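Local structure of proteasome accessory factor B/C (PafBC) (Paenarthrobacter aurescens, 6SJ9) at residues N10-L15 and Y79-D84; A432-L437 and K464-A469. The protein probably acts as a transcriptional regulator of the bacterial DNA damage response, joining winged helix-turn-helix and WYL domains in one chain. One frame throughout, in Å; residues are numbered along the deposited sequence.

How the contacts relate
Contact 1 packs helix 2-17 against the segment 79-84 beside a bound potassium ion, whereas contact 2 packs helix 427-441 against helix 457-469. Their centres lie about 16 Å apart, and the two meet directly by packing of leucine methyls: L12 CD2 is 3.8 Å from G467 N, and L13 CD2 is 3.9 Å from T466 CG2. L12 thus links the two contacts, its CD1 turned to I81 and its CD2 to G467 N and T466 CG2. The potassium ion belongs to contact 1, which supplies two of its five oxygens; in contact 2 the side chain of T466 is about 13 Å from the bound potassium ion.

Contact 1: residues N10-L15 and Y79-D84; sequences NLLLAL and YRIGKD. With K (potassium ion), chain C.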
loop_
_atom_site.group_PDB
_atom_site.type_symbol
_atom_site.label_atom_id
_atom_site.label_comp_id
_atom_site.label_asym_id
_atom_site.label_seq_id
_atom_site.Cartn_x
_atom_site.Cartn_y
_atom_site.Cartn_z
ATOM N N ASN A 10 18.320 19.630 0.691
ATOM C CA ASN A 10 18.731 20.655 -0.272
ATOM C C ASN A 10 20.204 20.502 -0.661
ATOM O O ASN A 10 20.567 20.675 -1.834
ATOM C CB ASN A 10 18.489 22.052 0.338
ATOM C CG ASN A 10 16.993 22.394 0.495
ATOM O OD1 ASN A 10 16.153 21.986 -0.304
ATOM N ND2 ASN A 10 16.666 23.102 1.570
ATOM N N LEU A 11 21.077 20.196 0.316
ATOM C CA LEU A 11 22.488 19.996 -0.011
ATOM C C LEU A 11 22.626 18.822 -0.965
ATOM O O LEU A 11 23.297 18.917 -1.992
ATOM C CB LEU A 11 23.324 19.788 1.268
ATOM C CG LEU A 11 24.818 19.449 1.109
ATOM C CD1 LEU A 11 25.523 20.543 0.322
ATOM C CD2 LEU A 11 25.504 19.266 2.447
ATOM N N LEU A 12 21.940 17.719 -0.661
ATOM C CA LEU A 12 22.044 16.532 -1.501
ATOM C C LEU A 12 21.591 16.834 -2.931
ATOM O O LEU A 12 22.249 16.437 -3.898
ATOM C CB LEU A 12 21.228 15.388 -0.881
ATOM C CG LEU A 12 20.918 14.157 -1.740
ATOM C CD1 LEU A 12 22.193 13.455 -2.172
ATOM C CD2 LEU A 12 19.969 13.159 -0.982
ATOM N N LEU A 13 20.506 17.580 -3.087
ATOM C CA LEU A 13 20.026 17.859 -4.446
ATOM C C LEU A 13 20.962 18.795 -5.197
ATOM O O LEU A 13 21.234 18.577 -6.373
ATOM C CB LEU A 13 18.622 18.454 -4.408
ATOM C CG LEU A 13 17.653 17.397 -3.900
ATOM C CD1 LEU A 13 16.308 17.995 -3.676
ATOM C CD2 LEU A 13 17.587 16.266 -4.919
ATOM N N ALA A 14 21.511 19.802 -4.517
ATOM C CA ALA A 14 22.427 20.736 -5.168
ATOM C C ALA A 14 23.671 20.031 -5.685
ATOM O O ALA A 14 24.183 20.348 -6.769
ATOM C CB ALA A 14 22.825 21.839 -4.175
ATOM N N LEU A 15 24.197 19.085 -4.905
ATOM C CA LEU A 15 25.393 18.390 -5.345
ATOM C C LEU A 15 25.089 17.365 -6.417
ATOM O O LEU A 15 25.931 17.129 -7.299
ATOM C CB LEU A 15 26.048 17.713 -4.140
ATOM C CG LEU A 15 26.439 18.640 -2.997
ATOM C CD1 LEU A 15 27.055 17.825 -1.888
ATOM C CD2 LEU A 15 27.405 19.695 -3.516
ATOM N N TYR A 79 32.480 20.645 -5.300
ATOM C CA TYR A 79 31.897 19.427 -4.737
ATOM C C TYR A 79 30.738 18.907 -5.578
ATOM O O TYR A 79 29.995 19.691 -6.172
ATOM C CB TYR A 79 31.378 19.656 -3.320
ATOM C CG TYR A 79 32.383 20.206 -2.351
ATOM C CD1 TYR A 79 33.251 19.362 -1.663
ATOM C CD2 TYR A 79 32.471 21.575 -2.114
ATOM C CE1 TYR A 79 34.159 19.864 -0.756
ATOM C CE2 TYR A 79 33.410 22.090 -1.206
ATOM C CZ TYR A 79 34.241 21.225 -0.528
ATOM O OH TYR A 79 35.177 21.721 0.376
ATOM N N ARG A 80 30.588 17.584 -5.631
ATOM C CA ARG A 80 29.454 17.005 -6.347
ATOM C C ARG A 80 29.196 15.591 -5.859
ATOM O O ARG A 80 30.050 14.949 -5.241
ATOM C CB ARG A 80 29.656 16.994 -7.860
ATOM C CG ARG A 80 30.482 15.880 -8.363
ATOM C CD ARG A 80 30.665 15.983 -9.876
ATOM N NE ARG A 80 31.620 14.973 -10.340
ATOM C CZ ARG A 80 31.959 14.769 -11.611
ATOM N NH1 ARG A 80 31.421 15.513 -12.577
ATOM N NH2 ARG A 80 32.847 13.823 -11.909
ATOM N N ILE A 81 27.988 15.136 -6.119
ATOM C CA ILE A 81 27.551 13.788 -5.820
ATOM C C ILE A 81 27.022 13.157 -7.106
ATOM O O ILE A 81 26.354 13.825 -7.906
ATOM C CB ILE A 81 26.434 13.791 -4.740
ATOM C CG1 ILE A 81 26.924 14.334 -3.403
ATOM C CG2 ILE A 81 25.903 12.382 -4.537
ATOM C CD1 ILE A 81 25.816 14.420 -2.347
ATOM N N GLY A 82 27.297 11.868 -7.287
ATOM C CA GLY A 82 26.812 11.148 -8.436
ATOM C C GLY A 82 27.609 11.356 -9.694
ATOM O O GLY A 82 27.174 10.909 -10.758
ATOM N N LYS A 83 28.727 12.072 -9.618
ATOM C CA LYS A 83 29.629 12.273 -10.748
ATOM C C LYS A 83 28.843 12.956 -11.862
ATOM O O LYS A 83 28.296 14.041 -11.608
ATOM C CB LYS A 83 30.314 10.951 -11.100
ATOM C CG LYS A 83 31.178 10.385 -9.943
ATOM C CD LYS A 83 31.814 9.036 -10.275
ATOM C CE LYS A 83 32.971 9.241 -11.258
ATOM N NZ LYS A 83 33.408 7.989 -11.941
ATOM N N ASP A 84 28.709 12.370 -13.058
ATOM C CA ASP A 84 27.983 13.022 -14.151
ATOM C C ASP A 84 26.453 12.917 -14.072
ATOM O O ASP A 84 25.770 13.712 -14.725
ATOM C CB ASP A 84 28.433 12.419 -15.483
ATOM C CG ASP A 84 29.904 12.643 -15.755
ATOM O OD1 ASP A 84 30.580 13.243 -14.891
ATOM O OD2 ASP A 84 30.399 12.189 -16.814
HETATM K K K C . 26.025 15.122 -10.246
#
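In what is probably the N-terminal winged helix-turn-helix, L15 of helix 2-17 packs on I81, which follows R80 in the chain. L15 CB lies 3.6 Å from I81 CG1, and L15 CD1 lies 3.7 Å from I81 CD1; the two side chains cross obliquely. L15 CG stands anti to its carbonyl carbon (chi1 -58°), and from there the CD2 branch reaches Y79, 3.7 Å from Y79 O, the two side chains running alongside each other. From the preceding turn of the helix L12 CD1 meets I81 CD1 at 3.8 Å, at about a right angle. Helix 2-17 is joined here to the chain leaving the three-stranded antiparallel sheet, and the backbone ties L15 to I81: I81 N donates to L15 O over 3.1 Å, nearly straight at 175°, with the donor above the carbonyl plane. An alanine in place of L15 would remove CD1 and CD2, which would probably open a gap beside I81 CD1 and leave Y79 CB without the methyl that packs on it. The contact also frames the metal site, since potassium is bound by I81 O at 2.7 Å and by K83 O at 2.9 Å. L16, T18 and S85 complete the site with their carbonyl oxygens.

Contact 2: residues A432-L437 and K464-A469; sequences ALLTGL and KLTGAA
L434 projects from helix 427-441 toward helix 457-469, and it and L465 contribute the two largest shares of the buried surface. Its CB leads to CG, set anti to the carbonyl carbon (chi1 -81°), and CG lies 4.1 Å from L465 CB. There the side chain forks. The CD1 branch reaches A469 CB at 3.7 Å and is equally near the backbone oxygen of L465, so it rests on one turn of the partner helix, between residues four apart. The CD2 branch turns to T466, where it lies 3.8 Å from OG1 and crosses that side chain at about a right angle; the hydroxyl's hydrogen bond is made with T462 O. The neighbouring L433 brings its CD1 to L465 CD1 at 3.9 Å, and L437, a turn further along, approaches L465 CG with its CD1 at 4.4 Å, so that L465 has three leucines of the facing helix around it. The segments run antiparallel at 147°, their axes 9.7 Å apart at closest approach. Both belong to the PafC helix-turn-helix part of the chain, and helix 95-118 covers L433 and L437 while helix 2-17 packs on T466.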
loop_
_atom_site.group_PDB
_atom_site.type_symbol
_atom_site.label_atom_id
_atom_site.label_comp_id
_atom_site.label_asym_id
_atom_site.label_seq_id
_atom_site.Cartn_x
_atom_site.Cartn_y
_atom_site.Cartn_z
ATOM N N ALA A 432 7.197 8.442 -6.416
ATOM C CA ALA A 432 5.925 7.952 -5.861
ATOM C C ALA A 432 6.072 7.652 -4.381
ATOM O O ALA A 432 5.243 8.058 -3.556
ATOM C CB ALA A 432 5.461 6.694 -6.608
ATOM N N LEU A 433 7.152 6.945 -4.031
ATOM C CA LEU A 433 7.398 6.577 -2.650
ATOM C C LEU A 433 7.647 7.811 -1.770
ATOM O O LEU A 433 7.198 7.849 -0.615
ATOM C CB LEU A 433 8.580 5.600 -2.596
ATOM C CG LEU A 433 8.316 4.193 -3.166
ATOM C CD1 LEU A 433 9.624 3.508 -3.357
ATOM C CD2 LEU A 433 7.472 3.430 -2.213
ATOM N N LEU A 434 8.355 8.821 -2.297
ATOM C CA LEU A 434 8.583 10.056 -1.545
ATOM C C LEU A 434 7.286 10.748 -1.214
ATOM O O LEU A 434 7.192 11.457 -0.216
ATOM C CB LEU A 434 9.451 11.036 -2.325
ATOM C CG LEU A 434 10.913 10.682 -2.187
ATOM C CD1 LEU A 434 11.755 11.426 -3.216
ATOM C CD2 LEU A 434 11.334 11.041 -0.730
ATOM N N THR A 435 6.296 10.616 -2.072
ATOM C CA THR A 435 5.017 11.205 -1.738
ATOM C C THR A 435 4.418 10.541 -0.512
ATOM O O THR A 435 3.893 11.224 0.376
ATOM C CB THR A 435 4.088 11.116 -2.931
ATOM O OG1 THR A 435 4.715 11.852 -3.987
ATOM C CG2 THR A 435 2.744 11.785 -2.579
ATOM N N GLY A 436 4.486 9.204 -0.443
ATOM C CA GLY A 436 3.980 8.508 0.740
ATOM C C GLY A 436 4.818 8.840 1.965
ATOM O O GLY A 436 4.280 9.032 3.065
ATOM N N LEU A 437 6.144 8.970 1.776
ATOM C CA LEU A 437 6.991 9.321 2.895
ATOM C C LEU A 437 6.712 10.741 3.371
ATOM O O LEU A 437 6.810 11.016 4.570
ATOM C CB LEU A 437 8.477 9.168 2.514
ATOM C CG LEU A 437 8.917 7.706 2.280
ATOM C CD1 LEU A 437 10.270 7.691 1.600
ATOM C CD2 LEU A 437 9.019 6.941 3.616
ATOM N N LYS A 464 17.525 8.838 1.513
ATOM C CA LYS A 464 18.006 7.897 0.500
ATOM C C LYS A 464 17.125 7.902 -0.746
ATOM O O LYS A 464 17.628 7.969 -1.872
ATOM C CB LYS A 464 18.085 6.493 1.081
ATOM C CG LYS A 464 19.078 6.376 2.207
ATOM C CD LYS A 464 19.043 4.972 2.818
ATOM C CE LYS A 464 20.154 4.788 3.876
ATOM N NZ LYS A 464 20.116 3.368 4.292
ATOM N N LEU A 465 15.804 7.907 -0.570
ATOM C CA LEU A 465 14.933 7.922 -1.742
ATOM C C LEU A 465 14.999 9.260 -2.466
ATOM O O LEU A 465 14.749 9.307 -3.676
ATOM C CB LEU A 465 13.489 7.616 -1.366
ATOM C CG LEU A 465 13.064 6.146 -1.359
ATOM C CD1 LEU A 465 12.858 5.697 -2.775
ATOM C CD2 LEU A 465 14.163 5.322 -0.753
ATOM N N THR A 466 15.308 10.350 -1.740
ATOM C CA THR A 466 15.507 11.645 -2.384
ATOM C C THR A 466 16.663 11.581 -3.381
ATOM O O THR A 466 16.576 12.134 -4.481
ATOM C CB THR A 466 15.790 12.724 -1.333
ATOM O OG1 THR A 466 14.644 12.916 -0.495
ATOM C CG2 THR A 466 16.158 14.083 -1.978
ATOM N N GLY A 467 17.743 10.897 -3.016
ATOM C CA GLY A 467 18.851 10.731 -3.934
ATOM C C GLY A 467 18.461 9.908 -5.144
ATOM O O GLY A 467 19.000 10.109 -6.229
ATOM N N ALA A 468 17.482 9.009 -4.985
ATOM C CA ALA A 468 17.055 8.193 -6.101
ATOM C C ALA A 468 16.066 8.919 -6.992
ATOM O O ALA A 468 15.987 8.615 -8.180
ATOM C CB ALA A 468 16.470 6.886 -5.562
ATOM N N ALA A 469 15.377 9.919 -6.479
ATOM C CA ALA A 469 14.487 10.679 -7.324
ATOM C C ALA A 469 15.187 11.828 -8.020
ATOM O O ALA A 469 14.671 12.313 -9.024
ATOM C CB ALA A 469 13.302 11.236 -6.539
#